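Local coordinates for glycosyl transferase family 9 (Veillonella parvula, PDB 3TOV), which probably transfers a sugar, perhaps a heptose, from an activated donor to an acceptor, using a two-domain GT-B type fold, at residues T115-F120 and T127-L132; A210-R215 and A340-L345; N263-N268 and V281-L286. All blocks are in the same frame, centred on the assembly; numbering follows the deposited sequence.

Overall arrangement
The chain builds two parallel, Rossmann-like sheets, as expected of a GT-B glycosyltransferase. Contact 1 comes first: a short loop, without helix or strand, brings 127-132 back beside 115-120 at the margin of the first sheet. In the second half, contact 2 joins helix 203-216 to the C-terminal helix 334-347 and so closes a long loop. Nested inside it, contact 3 pairs two neighbouring strands of the second sheet, joined in the chain by a single helix. Contacts 2 and 3 touch, with Ala341 and Leu344 lying on Leu264 and Val284. Contact 1 stays apart, its centre about 35 Å from that of contact 3 and about 46 Å from that of contact 2.

Contact 1 of 3, residues T115-F120 and T127-L132; sequences TGMSHF and TKYTRL. With SO4 (sulfate ion), chain C.
Selenomethionine Met117 carries most of the apolar contact. CG is anti to the backbone N (chi1 -168°) and the chain runs out straight beyond it, so that it lies alongside Tyr129, both side chains pointing the same way. Its CG comes obliquely against Tyr129 CE1 at 3.3 Å, and the terminal CE ends beside the phenol oxygen. From the other flank Leu132 crosses the chain obliquely, with CD1 3.7 Å from Met117 SE. Behind this, one side-chain and one backbone hydrogen bond join the segments. Thr115 OG1, anti to its own N, donates to Lys128 O at 2.4 Å, in the carbonyl plane and on a lone pair; at this resolution the shortness itself means little. Thr130 N reaches Gly116 O at 3.0 Å in a weak bond bent to 127°. Further out, the extended, exposed Arg131 gives a nearly straight NH2 bond of 2.8 Å to O3 of a sulfate, probably from the crystallisation liquor, edge-on to the guanidinium. Helix 139-149 packs on Thr130 and Leu132, Gln149 binds Arg131 O, and Ser118 OG is hydrogen-bonded to Asn95 ND2. The pairing sits at the margin of the N-terminal sheet, whose outermost strand here, 128-129, is short and weakly bonded. Across this edge the one backbone bond is weak, and the rest of the contact is the Thr115 hydroxyl and apolar packing round Met117.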
ATOM      1  N   THR A 115      -3.047 -19.461  14.960  1.00 57.08           N
ATOM      2  CA  THR A 115      -3.411 -18.237  15.647  1.00 55.81           C
ATOM      3  C   THR A 115      -3.681 -17.095  14.644  1.00 57.22           C
ATOM      4  O   THR A 115      -3.906 -17.331  13.452  1.00 52.05           O
ATOM      5  CB  THR A 115      -2.394 -17.889  16.789  1.00 54.36           C
ATOM      6  OG1 THR A 115      -2.938 -16.873  17.637  1.00 61.34           O
ATOM      7  CG2 THR A 115      -1.053 -17.446  16.247  1.00 49.28           C
ATOM      8  N   GLY A 116      -3.700 -15.863  15.129  1.00 61.86           N
ATOM      9  CA  GLY A 116      -4.179 -14.760  14.323  1.00 52.55           C
ATOM     10  C   GLY A 116      -5.689 -14.689  14.437  1.00 46.27           C
ATOM     11  O   GLY A 116      -6.283 -15.137  15.407  1.00 40.60           O
HETATM   12  N   MSE A 117      -6.328 -14.120  13.432  1.00 46.24           N
HETATM   13  CA  MSE A 117      -7.760 -13.947  13.493  1.00 42.44           C
HETATM   14  C   MSE A 117      -8.364 -14.653  12.303  1.00 49.77           C
HETATM   15  O   MSE A 117      -7.875 -14.513  11.185  1.00 55.24           O
HETATM   16  CB  MSE A 117      -8.118 -12.464  13.446  1.00 37.27           C
HETATM   17  CG  MSE A 117      -9.557 -12.219  13.791  1.00 37.14           C
HETATM   18 SE   MSE A 117     -10.223 -10.484  13.283  0.93 80.24          SE
HETATM   19  CE  MSE A 117     -12.086 -10.789  13.750  1.00 31.99           C
ATOM     20  N   SER A 118      -9.419 -15.419  12.544  1.00 52.02           N
ATOM     21  CA  SER A 118     -10.089 -16.139  11.474  1.00 57.63           C
ATOM     22  C   SER A 118     -11.601 -16.011  11.588  1.00 60.34           C
ATOM     23  O   SER A 118     -12.126 -15.600  12.632  1.00 66.39           O
ATOM     24  CB  SER A 118      -9.672 -17.614  11.463  1.00 61.44           C
ATOM     25  OG  SER A 118      -8.325 -17.754  11.032  1.00 63.95           O
ATOM     26  N   HIS A 119     -12.290 -16.348  10.501  1.00 51.09           N
ATOM     27  CA  HIS A 119     -13.742 -16.359  10.481  1.00 45.92           C
ATOM     28  C   HIS A 119     -14.254 -17.239  11.631  1.00 47.41           C
ATOM     29  O   HIS A 119     -13.635 -18.248  11.991  1.00 43.85           O
ATOM     30  CB  HIS A 119     -14.217 -16.867   9.125  1.00 48.06           C
ATOM     31  CG  HIS A 119     -15.649 -16.560   8.821  1.00 47.85           C
ATOM     32  ND1 HIS A 119     -16.666 -17.475   9.017  1.00 46.94           N
ATOM     33  CD2 HIS A 119     -16.234 -15.449   8.313  1.00 42.00           C
ATOM     34  CE1 HIS A 119     -17.815 -16.935   8.653  1.00 46.72           C
ATOM     35  NE2 HIS A 119     -17.581 -15.705   8.225  1.00 45.17           N
ATOM     36  N   PHE A 120     -15.369 -16.836  12.230  1.00 46.77           N
ATOM     37  CA  PHE A 120     -15.870 -17.504  13.423  1.00 48.01           C
ATOM     38  C   PHE A 120     -16.233 -18.963  13.151  1.00 48.48           C
ATOM     39  O   PHE A 120     -16.371 -19.782  14.073  1.00 45.86           O
ATOM     40  CB  PHE A 120     -17.080 -16.754  13.983  1.00 50.65           C
ATOM     41  CG  PHE A 120     -18.309 -16.867  13.131  1.00 53.04           C
ATOM     42  CD1 PHE A 120     -19.192 -17.927  13.300  1.00 53.90           C
ATOM     43  CD2 PHE A 120     -18.588 -15.913  12.160  1.00 46.15           C
ATOM     44  CE1 PHE A 120     -20.328 -18.027  12.514  1.00 53.73           C
ATOM     45  CE2 PHE A 120     -19.725 -16.009  11.377  1.00 39.57           C
ATOM     46  CZ  PHE A 120     -20.591 -17.061  11.544  1.00 42.42           C
ATOM     47  N   THR A 127      -5.705 -22.243  18.256  1.00 61.58           N
ATOM     48  CA  THR A 127      -5.016 -22.364  19.535  1.00 69.16           C
ATOM     49  C   THR A 127      -5.269 -21.100  20.348  1.00 76.63           C
ATOM     50  O   THR A 127      -5.691 -21.154  21.512  1.00 77.88           O
ATOM     51  CB  THR A 127      -3.501 -22.522  19.344  1.00 65.79           C
ATOM     52  OG1 THR A 127      -3.242 -23.534  18.371  1.00 64.41           O
ATOM     53  CG2 THR A 127      -2.837 -22.909  20.653  1.00 67.48           C
ATOM     54  N   LYS A 128      -4.999 -19.963  19.714  1.00 74.40           N
ATOM     55  CA  LYS A 128      -5.226 -18.659  20.307  1.00 66.30           C
ATOM     56  C   LYS A 128      -5.810 -17.722  19.256  1.00 66.32           C
ATOM     57  O   LYS A 128      -5.161 -17.395  18.262  1.00 67.31           O
ATOM     58  CB  LYS A 128      -3.922 -18.091  20.862  1.00 66.85           C
ATOM     59  CG  LYS A 128      -4.095 -16.755  21.573  1.00 70.78           C
ATOM     60  CD  LYS A 128      -2.853 -16.341  22.355  1.00 69.82           C
ATOM     61  CE  LYS A 128      -3.198 -15.308  23.422  1.00 69.95           C
ATOM     62  NZ  LYS A 128      -4.000 -15.915  24.533  1.00 75.76           N
ATOM     63  N   TYR A 129      -7.048 -17.306  19.475  1.00 65.27           N
ATOM     64  CA  TYR A 129      -7.710 -16.385  18.568  1.00 65.44           C
ATOM     65  C   TYR A 129      -7.406 -14.949  18.950  1.00 62.30           C
ATOM     66  O   TYR A 129      -8.050 -14.394  19.827  1.00 73.77           O
ATOM     67  CB  TYR A 129      -9.217 -16.625  18.595  1.00 72.88           C
ATOM     68  CG  TYR A 129     -10.052 -15.522  17.983  1.00 79.20           C
ATOM     69  CD1 TYR A 129     -10.020 -15.273  16.617  1.00 83.00           C
ATOM     70  CD2 TYR A 129     -10.892 -14.748  18.769  1.00 82.03           C
ATOM     71  CE1 TYR A 129     -10.794 -14.275  16.049  1.00 85.34           C
ATOM     72  CE2 TYR A 129     -11.670 -13.749  18.215  1.00 86.91           C
ATOM     73  CZ  TYR A 129     -11.618 -13.512  16.853  1.00 87.83           C
ATOM     74  OH  TYR A 129     -12.391 -12.513  16.291  1.00 87.09           O
ATOM     75  N   THR A 130      -6.417 -14.352  18.299  1.00 55.16           N
ATOM     76  CA  THR A 130      -6.117 -12.944  18.520  1.00 53.66           C
ATOM     77  C   THR A 130      -6.946 -12.043  17.610  1.00 50.31           C
ATOM     78  O   THR A 130      -6.680 -11.963  16.421  1.00 48.21           O
ATOM     79  CB  THR A 130      -4.643 -12.647  18.253  1.00 56.02           C
ATOM     80  OG1 THR A 130      -4.375 -12.777  16.848  1.00 54.35           O
ATOM     81  CG2 THR A 130      -3.768 -13.605  19.035  1.00 57.52           C
ATOM     82  N   ARG A 131      -7.928 -11.347  18.176  1.00 54.05           N
ATOM     83  CA  ARG A 131      -8.762 -10.413  17.411  1.00 48.38           C
ATOM     84  C   ARG A 131      -8.029  -9.126  17.011  1.00 49.80           C
ATOM     85  O   ARG A 131      -7.215  -8.605  17.782  1.00 48.43           O
ATOM     86  CB  ARG A 131     -10.018 -10.049  18.196  1.00 42.53           C
ATOM     87  CG  ARG A 131     -10.840  -8.984  17.534  1.00 43.98           C
ATOM     88  CD  ARG A 131     -12.036  -8.607  18.372  1.00 58.05           C
ATOM     89  NE  ARG A 131     -12.889  -7.659  17.661  1.00 67.54           N
ATOM     90  CZ  ARG A 131     -14.050  -7.197  18.118  1.00 65.47           C
ATOM     91  NH1 ARG A 131     -14.513  -7.590  19.302  1.00 61.58           N
ATOM     92  NH2 ARG A 131     -14.753  -6.345  17.382  1.00 61.83           N
ATOM     93  N   LEU A 132      -8.340  -8.619  15.813  1.00 45.47           N
ATOM     94  CA  LEU A 132      -7.715  -7.416  15.257  1.00 41.46           C
ATOM     95  C   LEU A 132      -8.387  -6.128  15.716  1.00 48.50           C
ATOM     96  O   LEU A 132      -9.614  -6.023  15.671  1.00 63.22           O
ATOM     97  CB  LEU A 132      -7.814  -7.450  13.750  1.00 39.92           C
ATOM     98  CG  LEU A 132      -7.076  -8.539  12.985  1.00 42.34           C
ATOM     99  CD1 LEU A 132      -7.621  -8.572  11.558  1.00 40.01           C
ATOM    100  CD2 LEU A 132      -5.570  -8.293  13.015  1.00 34.03           C
TER
HETATM  101  S   SO4 C 347     -17.890  -4.679  18.981  0.84104.95           S
HETATM  102  O1  SO4 C 347     -17.098  -5.037  20.161  0.84100.01           O
HETATM  103  O2  SO4 C 347     -17.923  -3.227  18.818  0.84104.35           O
HETATM  104  O3  SO4 C 347     -17.282  -5.268  17.792  0.84108.17           O
HETATM  105  O4  SO4 C 347     -19.255  -5.187  19.116  0.84100.03           O

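Contact 2 of 3, residues A210-R215 and A340-L345; sequences ADYFGR and AAETLL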
ATOM      1  N   ALA A 210      -0.237  20.174 -12.198  1.00 49.03           N
ATOM      2  CA  ALA A 210       0.908  19.626 -12.924  1.00 47.48           C
ATOM      3  C   ALA A 210       1.593  20.694 -13.792  1.00 50.01           C
ATOM      4  O   ALA A 210       2.818  20.842 -13.746  1.00 45.52           O
ATOM      5  CB  ALA A 210       0.470  18.447 -13.763  1.00 43.10           C
ATOM      6  N   ASP A 211       0.785  21.423 -14.571  1.00 53.38           N
ATOM      7  CA  ASP A 211       1.216  22.570 -15.374  1.00 56.50           C
ATOM      8  C   ASP A 211       1.951  23.618 -14.544  1.00 58.83           C
ATOM      9  O   ASP A 211       2.996  24.125 -14.970  1.00 56.16           O
ATOM     10  CB  ASP A 211       0.005  23.238 -16.028  1.00 66.34           C
ATOM     11  CG  ASP A 211      -0.247  22.759 -17.446  1.00 73.57           C
ATOM     12  OD1 ASP A 211       0.684  22.200 -18.071  1.00 73.26           O
ATOM     13  OD2 ASP A 211      -1.382  22.963 -17.934  1.00 77.45           O
ATOM     14  N   TYR A 212       1.382  23.959 -13.378  1.00 58.19           N
ATOM     15  CA  TYR A 212       2.044  24.832 -12.406  1.00 54.96           C
ATOM     16  C   TYR A 212       3.521  24.476 -12.238  1.00 53.77           C
ATOM     17  O   TYR A 212       4.394  25.308 -12.476  1.00 63.11           O
ATOM     18  CB  TYR A 212       1.368  24.780 -11.031  1.00 55.58           C
ATOM     19  CG  TYR A 212       2.078  25.658 -10.026  1.00 56.04           C
ATOM     20  CD1 TYR A 212       1.826  27.022  -9.988  1.00 57.71           C
ATOM     21  CD2 TYR A 212       3.032  25.136  -9.151  1.00 50.70           C
ATOM     22  CE1 TYR A 212       2.480  27.847  -9.101  1.00 61.38           C
ATOM     23  CE2 TYR A 212       3.699  25.953  -8.262  1.00 53.11           C
ATOM     24  CZ  TYR A 212       3.417  27.316  -8.239  1.00 61.46           C
ATOM     25  OH  TYR A 212       4.059  28.175  -7.369  1.00 61.31           O
ATOM     26  N   PHE A 213       3.796  23.239 -11.831  1.00 40.64           N
ATOM     27  CA  PHE A 213       5.176  22.798 -11.636  1.00 44.65           C
ATOM     28  C   PHE A 213       5.988  22.733 -12.924  1.00 50.59           C
ATOM     29  O   PHE A 213       7.064  23.322 -13.020  1.00 47.97           O
ATOM     30  CB  PHE A 213       5.224  21.468 -10.880  1.00 42.26           C
ATOM     31  CG  PHE A 213       4.836  21.596  -9.444  1.00 42.61           C
ATOM     32  CD1 PHE A 213       5.730  22.107  -8.517  1.00 43.85           C
ATOM     33  CD2 PHE A 213       3.565  21.256  -9.027  1.00 45.63           C
ATOM     34  CE1 PHE A 213       5.374  22.251  -7.188  1.00 50.08           C
ATOM     35  CE2 PHE A 213       3.196  21.400  -7.694  1.00 53.61           C
ATOM     36  CZ  PHE A 213       4.103  21.894  -6.769  1.00 51.23           C
ATOM     37  N   GLY A 214       5.470  22.017 -13.912  1.00 56.62           N
ATOM     38  CA  GLY A 214       6.123  21.937 -15.202  1.00 54.55           C
ATOM     39  C   GLY A 214       6.501  23.309 -15.725  1.00 46.51           C
ATOM     40  O   GLY A 214       7.575  23.485 -16.309  1.00 37.24           O
ATOM     41  N   ARG A 215       5.623  24.289 -15.524  1.00 45.91           N
ATOM     42  CA  ARG A 215       5.946  25.645 -15.956  1.00 48.25           C
ATOM     43  C   ARG A 215       7.101  26.193 -15.117  1.00 50.75           C
ATOM     44  O   ARG A 215       7.850  27.057 -15.580  1.00 48.72           O
ATOM     45  CB  ARG A 215       4.723  26.576 -15.920  1.00 45.14           C
ATOM     46  CG  ARG A 215       4.110  26.888 -17.294  1.00 47.28           C
ATOM     47  CD  ARG A 215       2.937  27.878 -17.241  1.00 57.91           C
ATOM     48  NE  ARG A 215       1.958  27.537 -16.203  1.00 74.20           N
ATOM     49  CZ  ARG A 215       1.835  28.169 -15.029  1.00 80.69           C
ATOM     50  NH1 ARG A 215       0.919  27.774 -14.149  1.00 78.51           N
ATOM     51  NH2 ARG A 215       2.620  29.200 -14.727  1.00 80.88           N
ATOM     52  N   ALA A 340       1.187  22.418  -0.302  1.00 46.37           N
ATOM     53  CA  ALA A 340       1.591  21.252   0.474  1.00 42.30           C
ATOM     54  C   ALA A 340       2.801  20.604  -0.156  1.00 48.76           C
ATOM     55  O   ALA A 340       3.737  20.177   0.528  1.00 50.10           O
ATOM     56  CB  ALA A 340       0.463  20.271   0.541  1.00 33.42           C
ATOM     57  N   ALA A 341       2.754  20.520  -1.476  1.00 48.85           N
ATOM     58  CA  ALA A 341       3.866  20.032  -2.244  1.00 50.58           C
ATOM     59  C   ALA A 341       5.088  20.880  -1.935  1.00 45.55           C
ATOM     60  O   ALA A 341       6.100  20.383  -1.449  1.00 43.05           O
ATOM     61  CB  ALA A 341       3.527  20.123  -3.714  1.00 62.11           C
ATOM     62  N   GLU A 342       4.984  22.171  -2.224  1.00 43.53           N
ATOM     63  CA  GLU A 342       6.131  23.054  -2.111  1.00 47.32           C
ATOM     64  C   GLU A 342       6.734  22.944  -0.723  1.00 49.12           C
ATOM     65  O   GLU A 342       7.941  23.107  -0.534  1.00 51.76           O
ATOM     66  CB  GLU A 342       5.733  24.495  -2.415  1.00 59.00           C
ATOM     67  CG  GLU A 342       5.084  24.675  -3.789  1.00 70.60           C
ATOM     68  CD  GLU A 342       5.142  26.114  -4.291  1.00 77.57           C
ATOM     69  OE1 GLU A 342       5.009  27.047  -3.460  1.00 83.29           O
ATOM     70  OE2 GLU A 342       5.338  26.302  -5.515  1.00 71.52           O
ATOM     71  N   THR A 343       5.878  22.661   0.251  1.00 46.62           N
ATOM     72  CA  THR A 343       6.315  22.521   1.627  1.00 50.09           C
ATOM     73  C   THR A 343       7.126  21.252   1.782  1.00 51.84           C
ATOM     74  O   THR A 343       8.264  21.289   2.261  1.00 46.39           O
ATOM     75  CB  THR A 343       5.121  22.424   2.582  1.00 52.83           C
ATOM     76  OG1 THR A 343       4.427  23.680   2.614  1.00 58.32           O
ATOM     77  CG2 THR A 343       5.593  22.031   3.978  1.00 43.34           C
ATOM     78  N   LEU A 344       6.522  20.129   1.382  1.00 48.75           N
ATOM     79  CA  LEU A 344       7.173  18.829   1.486  1.00 41.69           C
ATOM     80  C   LEU A 344       8.420  18.797   0.623  1.00 47.59           C
ATOM     81  O   LEU A 344       9.426  18.196   1.002  1.00 47.42           O
ATOM     82  CB  LEU A 344       6.222  17.713   1.068  1.00 38.12           C
ATOM     83  CG  LEU A 344       5.220  17.137   2.073  1.00 38.88           C
ATOM     84  CD1 LEU A 344       4.246  16.178   1.397  1.00 35.15           C
ATOM     85  CD2 LEU A 344       5.955  16.433   3.195  1.00 38.91           C
ATOM     86  N   LEU A 345       8.344  19.457  -0.536  1.00 51.51           N
ATOM     87  CA  LEU A 345       9.448  19.513  -1.496  1.00 53.08           C
ATOM     88  C   LEU A 345      10.681  20.157  -0.895  1.00 55.57           C
ATOM     89  O   LEU A 345      11.820  19.775  -1.198  1.00 53.41           O
ATOM     90  CB  LEU A 345       9.026  20.289  -2.734  1.00 50.53           C
ATOM     91  CG  LEU A 345       8.322  19.406  -3.747  1.00 48.68           C
ATOM     92  CD1 LEU A 345       7.813  20.247  -4.885  1.00 54.75           C
ATOM     93  CD2 LEU A 345       9.313  18.384  -4.233  1.00 44.29           C
TER
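Two helices of the C-terminal Rossmann-like domain meet here: helix 203-216, which follows strand 187-191 in the chain and leads to strand 219-222, and the C-terminal helix 334-347, which packs on strands 264-268, 283-286 and 302-305. Their local axes come no closer than 12.7 Å and run 45° apart, so the helical backbones stay well separated; the large side chains of Phe213 and Tyr212, met by Glu342 and Leu345, span the distance, Phe213 reaching as far as the short Ala341. With CG anti to its carbonyl carbon, the Phe213 ring is sent toward the other helix, and its far corner CZ comes to 3.6 Å from Ala341 CB. The neighbouring corner, Phe213 CE1, meets Leu345 CD1 at 3.9 Å, the two side chains reaching tip to tip. Both partners approach the ring obliquely, and Glu342 CG lies equally far, 4.2 Å, from Phe213 CE1 and CZ. Tyr218, which also touches Leu345, packs edge-to-face with the ring, while CD2 of the adjacent Tyr212 stands 3.8 Å above the centre of one face. This makes an apolar layer beside the buried Ala341, whose other neighbours include Leu264 of the sheet. Toward the partly exposed side the contact turns polar. Tyr212 points CG anti to its own N and crosses Glu342 at about a right angle, ring and carboxylate planes 53° apart. Tyr212 OH donates to Glu342 OE2 at 2.9 Å, with the acceptor near the plane of the ring but met from above the carboxylate, 32° out of that plane.

Contact 3 of 3, residues N263-N268 and V281-L286; sequences NLLITN and VPIVAL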
ATOM      1  N   ASN A 263      10.518  12.604  -6.539  1.00 44.55           N
ATOM      2  CA  ASN A 263      10.753  13.539  -5.443  1.00 42.15           C
ATOM      3  C   ASN A 263       9.459  13.876  -4.704  1.00 45.37           C
ATOM      4  O   ASN A 263       9.499  14.455  -3.630  1.00 46.60           O
ATOM      5  CB  ASN A 263      11.367  14.833  -5.961  1.00 39.53           C
ATOM      6  CG  ASN A 263      12.651  14.612  -6.715  1.00 47.84           C
ATOM      7  OD1 ASN A 263      12.688  13.879  -7.700  1.00 52.94           O
ATOM      8  ND2 ASN A 263      13.713  15.270  -6.276  1.00 53.21           N
ATOM      9  N   LEU A 264       8.320  13.519  -5.294  1.00 46.20           N
ATOM     10  CA  LEU A 264       7.013  13.768  -4.694  1.00 43.76           C
ATOM     11  C   LEU A 264       5.872  13.023  -5.397  1.00 48.07           C
ATOM     12  O   LEU A 264       5.908  12.761  -6.594  1.00 51.31           O
ATOM     13  CB  LEU A 264       6.693  15.262  -4.694  1.00 45.28           C
ATOM     14  CG  LEU A 264       5.393  15.644  -3.967  1.00 45.35           C
ATOM     15  CD1 LEU A 264       5.568  15.553  -2.446  1.00 43.49           C
ATOM     16  CD2 LEU A 264       4.952  17.033  -4.367  1.00 42.98           C
ATOM     17  N   LEU A 265       4.838  12.712  -4.634  1.00 46.65           N
ATOM     18  CA  LEU A 265       3.663  12.065  -5.166  1.00 38.59           C
ATOM     19  C   LEU A 265       2.379  12.707  -4.606  1.00 46.37           C
ATOM     20  O   LEU A 265       2.165  12.778  -3.396  1.00 46.36           O
ATOM     21  CB  LEU A 265       3.722  10.585  -4.838  1.00 35.58           C
ATOM     22  CG  LEU A 265       2.429   9.833  -5.121  1.00 50.00           C
ATOM     23  CD1 LEU A 265       1.980  10.087  -6.547  1.00 54.62           C
ATOM     24  CD2 LEU A 265       2.591   8.331  -4.844  1.00 57.70           C
ATOM     25  N   ILE A 266       1.539  13.204  -5.503  1.00 48.93           N
ATOM     26  CA  ILE A 266       0.223  13.714  -5.144  1.00 42.62           C
ATOM     27  C   ILE A 266      -0.784  12.630  -5.499  1.00 42.04           C
ATOM     28  O   ILE A 266      -0.694  12.036  -6.578  1.00 45.93           O
ATOM     29  CB  ILE A 266      -0.085  14.968  -5.952  1.00 36.48           C
ATOM     30  CG1 ILE A 266       0.977  16.025  -5.675  1.00 36.03           C
ATOM     31  CG2 ILE A 266      -1.467  15.476  -5.641  1.00 33.57           C
ATOM     32  CD1 ILE A 266       0.717  17.324  -6.375  1.00 37.81           C
ATOM     33  N   THR A 267      -1.735  12.348  -4.614  1.00 32.60           N
ATOM     34  CA  THR A 267      -2.537  11.139  -4.809  1.00 37.60           C
ATOM     35  C   THR A 267      -3.781  11.059  -3.958  1.00 40.39           C
ATOM     36  O   THR A 267      -3.875  11.735  -2.942  1.00 54.60           O
ATOM     37  CB  THR A 267      -1.706   9.846  -4.544  1.00 55.83           C
ATOM     38  OG1 THR A 267      -2.589   8.787  -4.168  1.00 53.06           O
ATOM     39  CG2 THR A 267      -0.725  10.046  -3.411  1.00 58.34           C
ATOM     40  N   ASN A 268      -4.725  10.216  -4.379  1.00 32.08           N
ATOM     41  CA  ASN A 268      -5.904   9.890  -3.577  1.00 40.51           C
ATOM     42  C   ASN A 268      -5.672   8.661  -2.691  1.00 48.33           C
ATOM     43  O   ASN A 268      -4.616   8.036  -2.768  1.00 50.51           O
ATOM     44  CB  ASN A 268      -7.110   9.678  -4.480  1.00 42.58           C
ATOM     45  CG  ASN A 268      -6.856   8.638  -5.546  1.00 46.61           C
ATOM     46  OD1 ASN A 268      -5.712   8.266  -5.796  1.00 52.96           O
ATOM     47  ND2 ASN A 268      -7.922   8.159  -6.181  1.00 41.29           N
ATOM     48  N   VAL A 281       8.922   8.127  -0.727  1.00 50.50           N
ATOM     49  CA  VAL A 281       8.419   9.284  -1.451  1.00 44.43           C
ATOM     50  C   VAL A 281       7.470  10.118  -0.591  1.00 42.41           C
ATOM     51  O   VAL A 281       6.463   9.610  -0.108  1.00 40.55           O
ATOM     52  CB  VAL A 281       7.690   8.865  -2.740  1.00 46.42           C
ATOM     53  CG1 VAL A 281       7.740   9.978  -3.758  1.00 43.94           C
ATOM     54  CG2 VAL A 281       8.338   7.642  -3.320  1.00 57.38           C
ATOM     55  N   PRO A 282       7.787  11.414  -0.420  1.00 42.04           N
ATOM     56  CA  PRO A 282       6.923  12.375   0.283  1.00 40.98           C
ATOM     57  C   PRO A 282       5.551  12.451  -0.360  1.00 42.86           C
ATOM     58  O   PRO A 282       5.444  12.537  -1.575  1.00 47.39           O
ATOM     59  CB  PRO A 282       7.645  13.710   0.103  1.00 42.08           C
ATOM     60  CG  PRO A 282       9.054  13.354  -0.245  1.00 47.23           C
ATOM     61  CD  PRO A 282       8.983  12.057  -0.990  1.00 43.98           C
ATOM     62  N   ILE A 283       4.511  12.446   0.456  1.00 41.84           N
ATOM     63  CA  ILE A 283       3.160  12.276  -0.040  1.00 37.19           C
ATOM     64  C   ILE A 283       2.281  13.490   0.196  1.00 37.23           C
ATOM     65  O   ILE A 283       2.219  14.012   1.301  1.00 41.97           O
ATOM     66  CB  ILE A 283       2.484  11.096   0.673  1.00 41.01           C
ATOM     67  CG1 ILE A 283       3.274   9.793   0.459  1.00 42.71           C
ATOM     68  CG2 ILE A 283       1.035  10.983   0.234  1.00 43.08           C
ATOM     69  CD1 ILE A 283       3.373   9.361  -0.996  1.00 43.84           C
ATOM     70  N   VAL A 284       1.603  13.953  -0.845  1.00 38.84           N
ATOM     71  CA  VAL A 284       0.467  14.841  -0.642  1.00 34.43           C
ATOM     72  C   VAL A 284      -0.745  13.973  -0.932  1.00 41.45           C
ATOM     73  O   VAL A 284      -0.898  13.463  -2.044  1.00 52.19           O
ATOM     74  CB  VAL A 284       0.480  16.078  -1.567  1.00 25.50           C
ATOM     75  CG1 VAL A 284      -0.804  16.855  -1.396  1.00 29.03           C
ATOM     76  CG2 VAL A 284       1.675  16.989  -1.275  1.00 19.64           C
ATOM     77  N   ALA A 285      -1.589  13.774   0.069  1.00 32.27           N
ATOM     78  CA  ALA A 285      -2.665  12.810  -0.059  1.00 34.20           C
ATOM     79  C   ALA A 285      -4.034  13.467   0.080  1.00 46.13           C
ATOM     80  O   ALA A 285      -4.287  14.189   1.036  1.00 55.32           O
ATOM     81  CB  ALA A 285      -2.496  11.710   0.963  1.00 31.08           C
ATOM     82  N   LEU A 286      -4.924  13.202  -0.869  1.00 41.99           N
ATOM     83  CA  LEU A 286      -6.220  13.855  -0.870  1.00 39.19           C
ATOM     84  C   LEU A 286      -7.308  12.968  -0.306  1.00 46.39           C
ATOM     85  O   LEU A 286      -7.870  12.146  -1.020  1.00 53.68           O
ATOM     86  CB  LEU A 286      -6.601  14.298  -2.278  1.00 38.72           C
ATOM     87  CG  LEU A 286      -5.973  15.600  -2.765  1.00 44.00           C
ATOM     88  CD1 LEU A 286      -4.491  15.446  -3.024  1.00 43.17           C
ATOM     89  CD2 LEU A 286      -6.672  16.034  -4.019  1.00 49.72           C
TER
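Strands 264-268 and 283-286 run parallel, 4.7 Å apart at closest approach and inclined by 19°, with Leu265 opposite Ile283, Ile266 opposite Val284 and Thr267 opposite Ala285. Four backbone bonds stitch them: Leu265 N to Pro282 O, Val284 N to Leu265 O at 2.9 Å, Thr267 N to Val284 O, and Leu286 N to Thr267 O at 2.7 Å. All but the Thr267 N bond, bent to 137°, are fairly straight. On the face with Ile266, Val284 and Leu286, Ile266 lies alongside Val284, its CG1 4.1 Å from Val284 CB, and its CG2 branch crosses toward Leu286 CD1 at 4.0 Å. Helix 334-347 packs over Ile266 and Val284. Leu264 begins by turning away, yet its CD1 swings back to 3.8 Å from Pro282 CB. On the other face Leu265 and Ile283 point the same way, CB of Leu265 being 4.0 Å from Ile283 CD1, and helix 271-277 covers Ile283, Thr267 and Ala285. At the C-terminal end, Thr267 OG1 donates to Asn268 O at 2.6 Å, on a lone pair, while Asn268 ND2 bonds to Lys199 O, tying the strand end to the loop after strand 187-191. Since helix 271-277 links the two strands, this is a beta-alpha-beta crossover, the repeating unit of the Rossmann-like sheet in the C-terminal half of GT-B enzymes.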